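Local coordinates for hypoxanthine-guanine phosphoribosyltransferase (Thermus thermophilus, PDB 3ACD), which probably catalyses transfer of a phosphoribosyl group from 5-phospho-alpha-D-ribose 1-diphosphate to hypoxanthine or guanine, giving IMP or GMP in purine salvage, at residues Asp103-Gly108 and Ser136-Glu141; Ala130-Pro135 and Leu147-Glu152; Val98-Asp103 and Tyr113-Leu118; Ala154-Tyr159 and Pro171-Ile176. One frame throughout, in Å; residues are numbered along the deposited sequence.

Contact 1: Asp103-Gly108 and Ser136-Glu141; sequences DIVDTG and SRRQVE. With IMP (inosinic acid), chain B.
Asp106 and Arg137 meet with their flat ends nearly coplanar, the carboxylate and guanidinium planes 22° apart. The arginine grips the acid side-on in a two-pronged salt bridge: Arg137 NE reaches Asp106 OD1 and Arg137 NH2 reaches Asp106 OD2, each at 2.9 Å, almost straight and on the syn side of the carboxylate. Arg138 uses the same side-on grip on a different target. Its chain is bent at chi2 and again at chi3 (38°), which turns NE back toward the loop. Arg138 NE at 2.8 Å and Arg138 NH2 at 3.2 Å both bond to the one backbone oxygen Asp106 O, which lies in the guanidinium plane. Val105 CG1 covers one face of this group, 3.6 Å from Arg138 CZ. Beyond it, Thr107 O takes the backbone N of Gln139 on a lone pair at 2.8 Å, while the Thr107 and Gln139 side chains lie side by side. Gly108 is pressed so close that a CB would clash with Arg138 CD and Val140 O. The segment held by these bonds is the phosphate-binding loop of type I phosphoribosyltransferases: backbone N of Asp106, Thr107 and Gly108 bond to the IMP phosphate, and Asp103 takes both ribose hydroxyls. Gly108 is the N-cap of helix 109-119, on which Val140 also rests, and strand 104-105 pairs with strand 132-133 through Val105.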
# COMPACT_ATOMS: atom_id res chain seq x y z
N ASP A 103 4.75 -1.52 -10.43
CA ASP A 103 4.13 -2.84 -10.44
C ASP A 103 4.66 -3.66 -11.61
O ASP A 103 5.23 -4.74 -11.41
CB ASP A 103 2.59 -2.74 -10.51
CG ASP A 103 2.08 -1.86 -11.65
OD1 ASP A 103 2.88 -1.21 -12.36
OD2 ASP A 103 0.84 -1.81 -11.84
N ILE A 104 4.49 -3.15 -12.82
CA ILE A 104 4.95 -3.86 -14.01
C ILE A 104 5.33 -2.90 -15.12
O ILE A 104 4.64 -1.92 -15.37
CB ILE A 104 3.85 -4.83 -14.51
CG1 ILE A 104 4.32 -5.56 -15.78
CG2 ILE A 104 2.57 -4.07 -14.80
CD1 ILE A 104 3.38 -6.69 -16.19
N VAL A 105 6.46 -3.17 -15.76
CA VAL A 105 6.93 -2.34 -16.86
C VAL A 105 6.52 -3.06 -18.14
O VAL A 105 6.93 -4.19 -18.40
CB VAL A 105 8.47 -2.16 -16.82
CG1 VAL A 105 8.93 -1.25 -17.96
CG2 VAL A 105 8.88 -1.57 -15.47
N ASP A 106 5.67 -2.40 -18.92
CA ASP A 106 5.16 -2.95 -20.17
C ASP A 106 5.91 -2.31 -21.33
O ASP A 106 6.99 -2.78 -21.68
CB ASP A 106 3.65 -2.68 -20.25
CG ASP A 106 3.00 -3.34 -21.45
OD1 ASP A 106 3.60 -4.24 -22.07
OD2 ASP A 106 1.85 -2.96 -21.78
N THR A 107 5.35 -1.25 -21.91
CA THR A 107 6.03 -0.58 -23.02
C THR A 107 7.17 0.27 -22.47
O THR A 107 8.14 0.56 -23.18
CB THR A 107 5.08 0.35 -23.82
OG1 THR A 107 4.69 1.46 -23.00
CG2 THR A 107 3.84 -0.41 -24.27
N GLY A 108 7.06 0.66 -21.20
CA GLY A 108 8.08 1.48 -20.57
C GLY A 108 7.84 2.98 -20.68
O GLY A 108 8.57 3.77 -20.10
N SER A 136 9.31 -7.99 -24.16
CA SER A 136 8.96 -8.13 -25.57
C SER A 136 8.03 -7.00 -26.01
O SER A 136 7.81 -6.80 -27.20
CB SER A 136 8.29 -9.49 -25.83
OG SER A 136 7.04 -9.62 -25.17
N ARG A 137 7.52 -6.25 -25.03
CA ARG A 137 6.61 -5.14 -25.30
C ARG A 137 7.30 -3.78 -25.20
O ARG A 137 6.71 -2.75 -25.52
CB ARG A 137 5.45 -5.18 -24.30
CG ARG A 137 4.46 -6.31 -24.52
CD ARG A 137 3.29 -5.84 -25.37
NE ARG A 137 2.54 -4.80 -24.68
CZ ARG A 137 1.55 -4.09 -25.22
NH1 ARG A 137 1.18 -4.32 -26.48
NH2 ARG A 137 0.93 -3.16 -24.51
N ARG A 138 8.56 -3.78 -24.77
CA ARG A 138 9.33 -2.55 -24.58
C ARG A 138 9.46 -1.66 -25.82
O ARG A 138 9.95 -2.10 -26.86
CB ARG A 138 10.72 -2.92 -24.04
CG ARG A 138 11.45 -1.81 -23.28
CD ARG A 138 10.58 -1.23 -22.16
NE ARG A 138 9.77 -2.24 -21.48
CZ ARG A 138 10.25 -3.18 -20.67
NH1 ARG A 138 11.55 -3.23 -20.39
NH2 ARG A 138 9.43 -4.08 -20.14
N GLN A 139 9.01 -0.42 -25.69
CA GLN A 139 9.07 0.55 -26.78
C GLN A 139 10.14 1.60 -26.49
O GLN A 139 10.66 2.24 -27.41
CB GLN A 139 7.72 1.22 -26.98
CG GLN A 139 6.61 0.25 -27.34
CD GLN A 139 5.33 0.95 -27.75
OE1 GLN A 139 4.81 1.79 -27.03
NE2 GLN A 139 4.81 0.59 -28.92
N VAL A 140 10.44 1.80 -25.21
CA VAL A 140 11.47 2.74 -24.80
C VAL A 140 12.30 2.06 -23.72
O VAL A 140 11.75 1.46 -22.79
CB VAL A 140 10.85 4.05 -24.25
CG1 VAL A 140 9.90 3.76 -23.11
CG2 VAL A 140 11.96 4.99 -23.79
N GLU A 141 13.61 2.13 -23.86
CA GLU A 141 14.49 1.47 -22.90
C GLU A 141 14.54 2.21 -21.57
O GLU A 141 14.96 3.36 -21.50
CB GLU A 141 15.90 1.34 -23.49
CG GLU A 141 16.83 0.44 -22.68
CD GLU A 141 16.21 -0.91 -22.35
OE1 GLU A 141 15.62 -1.54 -23.25
OE2 GLU A 141 16.33 -1.35 -21.19
P IMP B . 3.75 0.99 -19.58
O1P IMP B . 3.34 0.47 -20.90
O2P IMP B . 3.84 2.59 -19.63
O3P IMP B . 5.19 0.37 -19.18
O5' IMP B . 2.64 0.52 -18.49
C5' IMP B . 2.37 1.37 -17.38
C4' IMP B . 1.25 0.79 -16.50
O4' IMP B . 0.38 -0.08 -17.28
C3' IMP B . 1.84 -0.16 -15.43
O3' IMP B . 2.36 0.55 -14.31
C2' IMP B . 0.59 -0.98 -15.06
O2' IMP B . -0.20 -0.30 -14.08
C1' IMP B . -0.17 -1.09 -16.40
N9 IMP B . 0.02 -2.45 -16.95
C8 IMP B . 0.83 -2.82 -18.00
N7 IMP B . 0.74 -4.11 -18.20
C5 IMP B . -0.12 -4.64 -17.31
C6 IMP B . -0.63 -5.95 -17.04
O6 IMP B . -0.26 -6.91 -17.70
N1 IMP B . -1.53 -6.11 -16.01
C2 IMP B . -1.95 -5.03 -15.27
N3 IMP B . -1.50 -3.82 -15.50
C4 IMP B . -0.60 -3.57 -16.50

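Contact 2: Ala130-Pro135 and Leu147-Glu152; sequences ALLSKP and LGFEIE. With IMP (inosinic acid), chain B.
Leu132 and Phe149 pair as neighbours in two parallel strands. Phe149 N bonds to Leu131 O at 2.8 Å, Ile151 N to Ser133 O at 2.9 Å and nearly straight, while the bond from Ser133 N to Phe149 O is weak. Where the chain turns at Leu131 and Gly148, a CB on the glycine would run into Leu131 O. On the face carrying Leu132 and Phe149, Leu132 CD2 lies 3.8 Å from Phe149 CB. Lys134 adds its aliphatic part: CG, anti to its own carbonyl carbon (chi1 -63°), presses on Ile151 CG1 at 3.5 Å, crossing that side chain at a slant. From there the lysine leads away to the nucleotide, where Lys134 NZ gives hydrogen bonds to IMP O6 at 2.9 Å and to IMP N7 at 3.2 Å, with a further bond to Ala154 O. A methionine in its place would probably keep some packing on Ile151 but leave O6 and N7 of the purine without their shared donor. On the other face Leu147 CD1 packs on the buried Ser133 CB, and the serine OG bonds to Arg138 NH2. The solvent side is the end at Pro135 and Glu150, both exposed although Pro135 CG touches Glu150 CG at 3.7 Å. Short parallel strands continuing the central sheet after a corner, with a lysine delivered to the 6-oxo group, are consistent with the purine site of hypoxanthine-guanine phosphoribosyltransferases.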
# COMPACT_ATOMS: atom_id res chain seq x y z
N ALA A 130 10.81 -2.99 -9.70
CA ALA A 130 9.57 -3.36 -10.35
C ALA A 130 9.30 -4.83 -10.11
O ALA A 130 10.21 -5.65 -10.21
CB ALA A 130 9.66 -3.08 -11.85
N LEU A 131 8.06 -5.18 -9.80
CA LEU A 131 7.74 -6.58 -9.56
C LEU A 131 7.85 -7.40 -10.84
O LEU A 131 8.43 -8.49 -10.84
CB LEU A 131 6.33 -6.74 -9.00
CG LEU A 131 5.93 -8.19 -8.68
CD1 LEU A 131 6.79 -8.72 -7.52
CD2 LEU A 131 4.46 -8.24 -8.31
N LEU A 132 7.33 -6.86 -11.94
CA LEU A 132 7.34 -7.57 -13.22
C LEU A 132 7.79 -6.72 -14.40
O LEU A 132 7.81 -5.49 -14.33
CB LEU A 132 5.93 -8.09 -13.53
CG LEU A 132 5.21 -8.92 -12.46
CD1 LEU A 132 3.73 -9.02 -12.82
CD2 LEU A 132 5.84 -10.30 -12.36
N SER A 133 8.13 -7.39 -15.49
CA SER A 133 8.54 -6.72 -16.72
C SER A 133 8.26 -7.62 -17.91
O SER A 133 8.56 -8.82 -17.88
CB SER A 133 10.03 -6.37 -16.68
OG SER A 133 10.42 -5.73 -17.89
N LYS A 134 7.67 -7.04 -18.96
CA LYS A 134 7.35 -7.74 -20.20
C LYS A 134 8.20 -7.09 -21.29
O LYS A 134 7.69 -6.31 -22.10
CB LYS A 134 5.86 -7.58 -20.51
CG LYS A 134 4.94 -8.20 -19.47
CD LYS A 134 3.46 -8.10 -19.83
CE LYS A 134 2.96 -6.66 -19.82
NZ LYS A 134 1.49 -6.58 -20.04
N PRO A 135 9.50 -7.41 -21.33
CA PRO A 135 10.44 -6.86 -22.30
C PRO A 135 10.09 -6.98 -23.78
O PRO A 135 10.53 -6.15 -24.58
CB PRO A 135 11.76 -7.56 -21.94
CG PRO A 135 11.30 -8.87 -21.38
CD PRO A 135 10.14 -8.45 -20.50
N LEU A 147 14.40 -6.18 -10.23
CA LEU A 147 13.26 -6.79 -10.90
C LEU A 147 12.83 -8.09 -10.24
O LEU A 147 13.65 -8.96 -9.95
CB LEU A 147 13.60 -7.07 -12.36
CG LEU A 147 12.53 -7.80 -13.17
CD1 LEU A 147 11.27 -6.94 -13.25
CD2 LEU A 147 13.06 -8.11 -14.57
N GLY A 148 11.53 -8.21 -10.00
CA GLY A 148 11.03 -9.43 -9.39
C GLY A 148 11.07 -10.57 -10.39
O GLY A 148 11.80 -11.54 -10.21
N PHE A 149 10.30 -10.43 -11.47
CA PHE A 149 10.22 -11.48 -12.48
C PHE A 149 10.09 -10.95 -13.90
O PHE A 149 9.34 -10.00 -14.15
CB PHE A 149 8.99 -12.37 -12.22
CG PHE A 149 8.92 -12.93 -10.83
CD1 PHE A 149 9.52 -14.16 -10.53
CD2 PHE A 149 8.25 -12.25 -9.82
CE1 PHE A 149 9.43 -14.70 -9.24
CE2 PHE A 149 8.16 -12.78 -8.54
CZ PHE A 149 8.75 -14.00 -8.25
N GLU A 150 10.81 -11.56 -14.84
CA GLU A 150 10.68 -11.17 -16.23
C GLU A 150 9.67 -12.16 -16.79
O GLU A 150 9.82 -13.37 -16.60
CB GLU A 150 12.01 -11.30 -16.97
CG GLU A 150 11.89 -11.01 -18.46
CD GLU A 150 13.21 -11.11 -19.18
OE1 GLU A 150 14.01 -10.16 -19.09
OE2 GLU A 150 13.44 -12.16 -19.82
N ILE A 151 8.64 -11.67 -17.46
CA ILE A 151 7.61 -12.56 -17.99
C ILE A 151 7.31 -12.36 -19.47
O ILE A 151 7.69 -11.35 -20.07
CB ILE A 151 6.28 -12.40 -17.22
CG1 ILE A 151 5.74 -10.97 -17.40
CG2 ILE A 151 6.51 -12.68 -15.74
CD1 ILE A 151 4.34 -10.75 -16.84
N GLU A 152 6.61 -13.33 -20.04
CA GLU A 152 6.21 -13.27 -21.44
C GLU A 152 5.07 -12.26 -21.56
O GLU A 152 4.51 -11.82 -20.55
CB GLU A 152 5.73 -14.65 -21.92
CG GLU A 152 4.51 -15.17 -21.18
CD GLU A 152 3.99 -16.48 -21.75
OE1 GLU A 152 3.54 -16.48 -22.91
OE2 GLU A 152 4.03 -17.50 -21.03
P IMP B . 3.75 0.99 -19.58
O1P IMP B . 3.34 0.47 -20.90
O2P IMP B . 3.84 2.59 -19.63
O3P IMP B . 5.19 0.37 -19.18
O5' IMP B . 2.64 0.52 -18.49
C5' IMP B . 2.37 1.37 -17.38
C4' IMP B . 1.25 0.79 -16.50
O4' IMP B . 0.38 -0.08 -17.28
C3' IMP B . 1.84 -0.16 -15.43
O3' IMP B . 2.36 0.55 -14.31
C2' IMP B . 0.59 -0.98 -15.06
O2' IMP B . -0.20 -0.30 -14.08
C1' IMP B . -0.17 -1.09 -16.40
N9 IMP B . 0.02 -2.45 -16.95
C8 IMP B . 0.83 -2.82 -18.00
N7 IMP B . 0.74 -4.11 -18.20
C5 IMP B . -0.12 -4.64 -17.31
C6 IMP B . -0.63 -5.95 -17.04
O6 IMP B . -0.26 -6.91 -17.70
N1 IMP B . -1.53 -6.11 -16.01
C2 IMP B . -1.95 -5.03 -15.27
N3 IMP B . -1.50 -3.82 -15.50
C4 IMP B . -0.60 -3.57 -16.50

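Contact 3: Val98-Asp103 and Tyr113-Leu118; sequences VIVVED and YLLDYL. With IMP (inosinic acid), chain B.
Val100 and Leu114 reach toward each other tip to tip across the interface between a strand and the helix that covers it. The bond from CA to CB of Val100 points at the helix, and CB itself stays 4.7 Å from Leu114 CD2, leaving the touching to its two methyls. CG1, anti to the backbone N (chi1 178°), meets Leu114 CD2 at 3.6 Å. CG2, anti to the carbonyl carbon, takes the other direction and lies 3.4 Å from Leu118 CD1, tighter than usual for two methyl carbons, with the Leu118 side chain passing it at a slant. The same CG2 also has Leu115 CD2 at 4.2 Å, so one valine is in touch with three leucines, two adjacent and the third one turn on. Strand 97-102, helix 109-119 and strand 125-130 form a beta-alpha-beta crossover, the repeating element of the Rossmann-like phosphoribosyltransferase core; the axes of segments 98-102 and 113-118 run almost antiparallel, 157° apart, with a closest approach of 10.9 Å. Alternation along the strand sends Val98, Val100 and Glu102 toward this helix and Ile99 and Val101 away from it. Val98 CG1 adds a more distant touch on Leu118 CD1 at 4.4 Å. Neighbouring strands flank the apolar layer: Val44 touches both Val100 and Leu114, and Val126 touches both Val100 and Leu115. Beyond the leucines, at the C-terminal end of the strand, Glu102 OE1 accepts a weak bond from Asp103 N and lies 3.5 Å from O3' of IMP.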
# COMPACT_ATOMS: atom_id res chain seq x y z
N VAL A 98 16.72 8.25 -4.56
CA VAL A 98 15.38 7.77 -4.85
C VAL A 98 15.27 6.38 -5.46
O VAL A 98 16.09 5.98 -6.29
CB VAL A 98 14.66 8.77 -5.80
CG1 VAL A 98 13.23 8.30 -6.08
CG2 VAL A 98 14.65 10.16 -5.18
N ILE A 99 14.25 5.65 -5.04
CA ILE A 99 13.97 4.33 -5.59
C ILE A 99 12.50 4.34 -5.99
O ILE A 99 11.62 4.48 -5.14
CB ILE A 99 14.18 3.19 -4.56
CG1 ILE A 99 15.63 3.14 -4.09
CG2 ILE A 99 13.80 1.85 -5.22
CD1 ILE A 99 15.89 2.07 -3.02
N VAL A 100 12.25 4.21 -7.29
CA VAL A 100 10.88 4.17 -7.80
C VAL A 100 10.39 2.74 -7.65
O VAL A 100 11.11 1.80 -7.97
CB VAL A 100 10.84 4.56 -9.30
CG1 VAL A 100 9.41 4.46 -9.82
CG2 VAL A 100 11.38 5.97 -9.50
N VAL A 101 9.17 2.57 -7.14
CA VAL A 101 8.61 1.24 -6.96
C VAL A 101 7.39 1.10 -7.88
O VAL A 101 6.35 1.71 -7.64
CB VAL A 101 8.20 0.99 -5.49
CG1 VAL A 101 7.64 -0.42 -5.33
CG2 VAL A 101 9.42 1.18 -4.58
N GLU A 102 7.55 0.29 -8.92
CA GLU A 102 6.52 0.05 -9.93
C GLU A 102 5.94 -1.35 -9.87
O GLU A 102 6.57 -2.26 -9.33
CB GLU A 102 7.12 0.28 -11.32
CG GLU A 102 7.05 1.71 -11.80
CD GLU A 102 5.69 2.06 -12.35
OE1 GLU A 102 4.70 1.43 -11.93
OE2 GLU A 102 5.62 2.96 -13.21
N ASP A 103 4.75 -1.52 -10.43
CA ASP A 103 4.13 -2.84 -10.44
C ASP A 103 4.66 -3.66 -11.61
O ASP A 103 5.23 -4.74 -11.41
CB ASP A 103 2.59 -2.74 -10.51
CG ASP A 103 2.08 -1.86 -11.65
OD1 ASP A 103 2.88 -1.21 -12.36
OD2 ASP A 103 0.84 -1.81 -11.84
N TYR A 113 8.58 8.55 -18.62
CA TYR A 113 8.09 9.88 -18.29
C TYR A 113 8.39 10.18 -16.82
O TYR A 113 8.88 11.26 -16.49
CB TYR A 113 6.58 9.97 -18.52
CG TYR A 113 5.99 11.29 -18.09
CD1 TYR A 113 6.23 12.45 -18.83
CD2 TYR A 113 5.21 11.39 -16.94
CE1 TYR A 113 5.70 13.68 -18.43
CE2 TYR A 113 4.68 12.62 -16.53
CZ TYR A 113 4.93 13.76 -17.28
OH TYR A 113 4.41 14.97 -16.87
N LEU A 114 8.10 9.22 -15.95
CA LEU A 114 8.33 9.40 -14.52
C LEU A 114 9.80 9.69 -14.22
O LEU A 114 10.10 10.59 -13.43
CB LEU A 114 7.87 8.16 -13.75
CG LEU A 114 8.06 8.21 -12.23
CD1 LEU A 114 7.31 9.41 -11.67
CD2 LEU A 114 7.55 6.91 -11.60
N LEU A 115 10.71 8.93 -14.83
CA LEU A 115 12.13 9.14 -14.58
C LEU A 115 12.59 10.54 -14.99
O LEU A 115 13.38 11.16 -14.29
CB LEU A 115 12.97 8.08 -15.30
CG LEU A 115 12.85 6.65 -14.73
CD1 LEU A 115 13.73 5.71 -15.51
CD2 LEU A 115 13.24 6.65 -13.26
N ASP A 116 12.10 11.03 -16.13
CA ASP A 116 12.48 12.36 -16.57
C ASP A 116 11.95 13.40 -15.59
O ASP A 116 12.63 14.38 -15.28
CB ASP A 116 11.93 12.65 -17.97
CG ASP A 116 12.60 11.82 -19.05
OD1 ASP A 116 13.84 11.63 -18.99
OD2 ASP A 116 11.89 11.35 -19.97
N TYR A 117 10.73 13.19 -15.12
CA TYR A 117 10.11 14.11 -14.17
C TYR A 117 10.94 14.19 -12.88
O TYR A 117 11.25 15.29 -12.40
CB TYR A 117 8.70 13.64 -13.83
CG TYR A 117 8.00 14.50 -12.80
CD1 TYR A 117 7.60 15.80 -13.11
CD2 TYR A 117 7.74 14.02 -11.51
CE1 TYR A 117 6.96 16.60 -12.17
CE2 TYR A 117 7.10 14.81 -10.56
CZ TYR A 117 6.71 16.10 -10.89
OH TYR A 117 6.08 16.89 -9.96
N LEU A 118 11.29 13.04 -12.34
CA LEU A 118 12.08 12.97 -11.11
C LEU A 118 13.48 13.55 -11.29
O LEU A 118 13.98 14.29 -10.43
CB LEU A 118 12.19 11.52 -10.63
CG LEU A 118 10.88 10.79 -10.31
CD1 LEU A 118 11.20 9.37 -9.85
CD2 LEU A 118 10.12 11.53 -9.21
P IMP B . 3.75 0.99 -19.58
O1P IMP B . 3.34 0.47 -20.90
O2P IMP B . 3.84 2.59 -19.63
O3P IMP B . 5.19 0.37 -19.18
O5' IMP B . 2.64 0.52 -18.49
C5' IMP B . 2.37 1.37 -17.38
C4' IMP B . 1.25 0.79 -16.50
O4' IMP B . 0.38 -0.08 -17.28
C3' IMP B . 1.84 -0.16 -15.43
O3' IMP B . 2.36 0.55 -14.31
C2' IMP B . 0.59 -0.98 -15.06
O2' IMP B . -0.20 -0.30 -14.08
C1' IMP B . -0.17 -1.09 -16.40
N9 IMP B . 0.02 -2.45 -16.95
C8 IMP B . 0.83 -2.82 -18.00
N7 IMP B . 0.74 -4.11 -18.20
C5 IMP B . -0.12 -4.64 -17.31
C6 IMP B . -0.63 -5.95 -17.04
O6 IMP B . -0.26 -6.91 -17.70
N1 IMP B . -1.53 -6.11 -16.01
C2 IMP B . -1.95 -5.03 -15.27
N3 IMP B . -1.50 -3.82 -15.50
C4 IMP B . -0.60 -3.57 -16.50

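Contact 4: Ala154-Tyr159 and Pro171-Ile176; sequences AYVYGY and PFITSI. With IMP (inosinic acid), chain B.
Tyr157 N bonds to Thr174 O at 2.9 Å, the shortest hydrogen bond between the two segments, reaching it from well above the carbonyl plane. The return bond, Thr174 N to Tyr157 O, is nearly straight and completes a hydrogen-bonded antiparallel pair. Tyr157 CG lies between the backbone N and the carbonyl carbon (chi1 61°), which starts the ring back across Thr174. Over one face of that ring, offset toward the rim, sits Thr174 CG2, a CH-pi contact 3.5 Å from the ring centre. Ile176 CG2 comes to Tyr157 CE2 at 3.5 Å, the two side chains crossing at about a right angle. Further along, a weak bond joins Ile176 N to Tyr155 O, and a water bridges Tyr155 N and Ile176 O. The Tyr155 ring lies against the purine, with N1 of IMP 3.4 Å above its plane, while its OH bonds to Asp162 O. An alanine here would probably open a gap beside the base and leave Asp162 O without that hydroxyl. Val156 reads the purine edge with its backbone: its N donates to O6 at 3.0 Å, and its O accepts from N1 at 2.6 Å. This donor-acceptor pattern matches a protonated N1 beside a 6-oxo group, consistent with a preference for hypoxanthine and guanine over adenine.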
# COMPACT_ATOMS: atom_id res chain seq x y z
N ALA A 154 1.69 -11.00 -21.66
CA ALA A 154 0.37 -11.44 -21.21
C ALA A 154 -0.20 -10.41 -20.25
O ALA A 154 0.55 -9.68 -19.61
CB ALA A 154 0.48 -12.80 -20.51
N TYR A 155 -1.53 -10.33 -20.17
CA TYR A 155 -2.13 -9.38 -19.24
C TYR A 155 -2.24 -10.07 -17.89
O TYR A 155 -2.98 -11.05 -17.74
CB TYR A 155 -3.53 -8.95 -19.67
CG TYR A 155 -4.06 -7.83 -18.80
CD1 TYR A 155 -3.67 -6.51 -19.03
CD2 TYR A 155 -4.86 -8.10 -17.69
CE1 TYR A 155 -4.06 -5.49 -18.17
CE2 TYR A 155 -5.25 -7.08 -16.82
CZ TYR A 155 -4.84 -5.77 -17.07
OH TYR A 155 -5.18 -4.76 -16.20
N VAL A 156 -1.49 -9.57 -16.92
CA VAL A 156 -1.49 -10.15 -15.59
C VAL A 156 -2.29 -9.31 -14.60
O VAL A 156 -2.59 -8.14 -14.84
CB VAL A 156 -0.05 -10.30 -15.05
CG1 VAL A 156 0.76 -11.21 -15.96
CG2 VAL A 156 0.62 -8.93 -14.94
N TYR A 157 -2.66 -9.92 -13.48
CA TYR A 157 -3.41 -9.21 -12.45
C TYR A 157 -3.24 -9.92 -11.12
O TYR A 157 -2.71 -11.04 -11.06
CB TYR A 157 -4.89 -9.08 -12.84
CG TYR A 157 -5.63 -10.39 -13.04
CD1 TYR A 157 -6.35 -10.96 -12.00
CD2 TYR A 157 -5.61 -11.04 -14.28
CE1 TYR A 157 -7.05 -12.16 -12.19
CE2 TYR A 157 -6.30 -12.24 -14.47
CZ TYR A 157 -7.02 -12.79 -13.42
OH TYR A 157 -7.69 -13.98 -13.61
N GLY A 158 -3.66 -9.26 -10.05
CA GLY A 158 -3.51 -9.80 -8.71
C GLY A 158 -2.34 -9.11 -8.03
O GLY A 158 -1.58 -8.40 -8.67
N TYR A 159 -2.21 -9.31 -6.72
CA TYR A 159 -1.11 -8.72 -5.95
C TYR A 159 -1.00 -7.21 -6.24
O TYR A 159 0.10 -6.70 -6.49
CB TYR A 159 0.21 -9.43 -6.30
CG TYR A 159 1.35 -9.18 -5.34
CD1 TYR A 159 1.41 -9.83 -4.10
CD2 TYR A 159 2.37 -8.28 -5.66
CE1 TYR A 159 2.47 -9.59 -3.20
CE2 TYR A 159 3.42 -8.03 -4.78
CZ TYR A 159 3.46 -8.68 -3.56
OH TYR A 159 4.50 -8.41 -2.69
N PRO A 171 -3.76 -12.73 -3.64
CA PRO A 171 -2.42 -12.78 -3.05
C PRO A 171 -1.32 -13.27 -4.00
O PRO A 171 -0.14 -13.25 -3.66
CB PRO A 171 -2.61 -13.70 -1.85
CG PRO A 171 -3.66 -14.65 -2.33
CD PRO A 171 -4.64 -13.74 -3.03
N PHE A 172 -1.73 -13.69 -5.19
CA PHE A 172 -0.79 -14.18 -6.18
C PHE A 172 -0.94 -13.45 -7.51
O PHE A 172 -1.88 -12.67 -7.70
CB PHE A 172 -1.01 -15.69 -6.39
CG PHE A 172 -2.44 -16.05 -6.66
CD1 PHE A 172 -3.04 -15.77 -7.89
CD2 PHE A 172 -3.22 -16.64 -5.66
CE1 PHE A 172 -4.38 -16.07 -8.12
CE2 PHE A 172 -4.56 -16.94 -5.88
CZ PHE A 172 -5.15 -16.65 -7.11
N ILE A 173 -0.00 -13.69 -8.42
CA ILE A 173 -0.05 -13.09 -9.74
C ILE A 173 -0.60 -14.14 -10.69
O ILE A 173 -0.14 -15.29 -10.69
CB ILE A 173 1.37 -12.66 -10.23
CG1 ILE A 173 1.77 -11.33 -9.59
CG2 ILE A 173 1.39 -12.55 -11.75
CD1 ILE A 173 0.91 -10.15 -10.04
N THR A 174 -1.60 -13.76 -11.48
CA THR A 174 -2.19 -14.67 -12.44
C THR A 174 -2.42 -13.91 -13.75
O THR A 174 -2.00 -12.76 -13.87
CB THR A 174 -3.51 -15.28 -11.91
OG1 THR A 174 -4.02 -16.24 -12.86
CG2 THR A 174 -4.55 -14.21 -11.67
N SER A 175 -3.08 -14.54 -14.71
CA SER A 175 -3.31 -13.89 -15.99
C SER A 175 -4.47 -14.51 -16.76
O SER A 175 -5.00 -15.55 -16.37
CB SER A 175 -2.04 -13.99 -16.85
OG SER A 175 -1.69 -15.35 -17.06
N ILE A 176 -4.84 -13.86 -17.85
CA ILE A 176 -5.92 -14.34 -18.70
C ILE A 176 -5.31 -14.69 -20.05
O ILE A 176 -4.14 -14.39 -20.31
CB ILE A 176 -7.00 -13.26 -18.94
CG1 ILE A 176 -6.36 -12.02 -19.57
CG2 ILE A 176 -7.69 -12.91 -17.63
CD1 ILE A 176 -7.33 -10.91 -19.91
P IMP B . 3.75 0.99 -19.58
O1P IMP B . 3.34 0.47 -20.90
O2P IMP B . 3.84 2.59 -19.63
O3P IMP B . 5.19 0.37 -19.18
O5' IMP B . 2.64 0.52 -18.49
C5' IMP B . 2.37 1.37 -17.38
C4' IMP B . 1.25 0.79 -16.50
O4' IMP B . 0.38 -0.08 -17.28
C3' IMP B . 1.84 -0.16 -15.43
O3' IMP B . 2.36 0.55 -14.31
C2' IMP B . 0.59 -0.98 -15.06
O2' IMP B . -0.20 -0.30 -14.08
C1' IMP B . -0.17 -1.09 -16.40
N9 IMP B . 0.02 -2.45 -16.95
C8 IMP B . 0.83 -2.82 -18.00
N7 IMP B . 0.74 -4.11 -18.20
C5 IMP B . -0.12 -4.64 -17.31
C6 IMP B . -0.63 -5.95 -17.04
O6 IMP B . -0.26 -6.91 -17.70
N1 IMP B . -1.53 -6.11 -16.01
C2 IMP B . -1.95 -5.03 -15.27
N3 IMP B . -1.50 -3.82 -15.50
C4 IMP B . -0.60 -3.57 -16.50
O HOH W 1 -2.95 -12.45 -21.87

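Along the chain contact 3 opens first, and its strand runs straight into contact 1, with which it shares Asp103; contacts 1 and 2 also alternate in sequence, and contact 4 comes last. Contacts 1, 2 and 3 each have a segment in the parallel sheet, where strands 104-105 and 132-133 lie side by side, whereas contact 4 forms a separate two-stranded antiparallel piece. Centres of contacts 1 and 2 lie about 9 Å apart, those of 3 and 4 about 22 Å. Yet all reach IMP: contact 1 chiefly phosphate and ribose, with Ile104 beside the base, contact 3 the ribose, contacts 2 and 4 the purine. IMP thus lies between core sheet and antiparallel piece, which also pack directly.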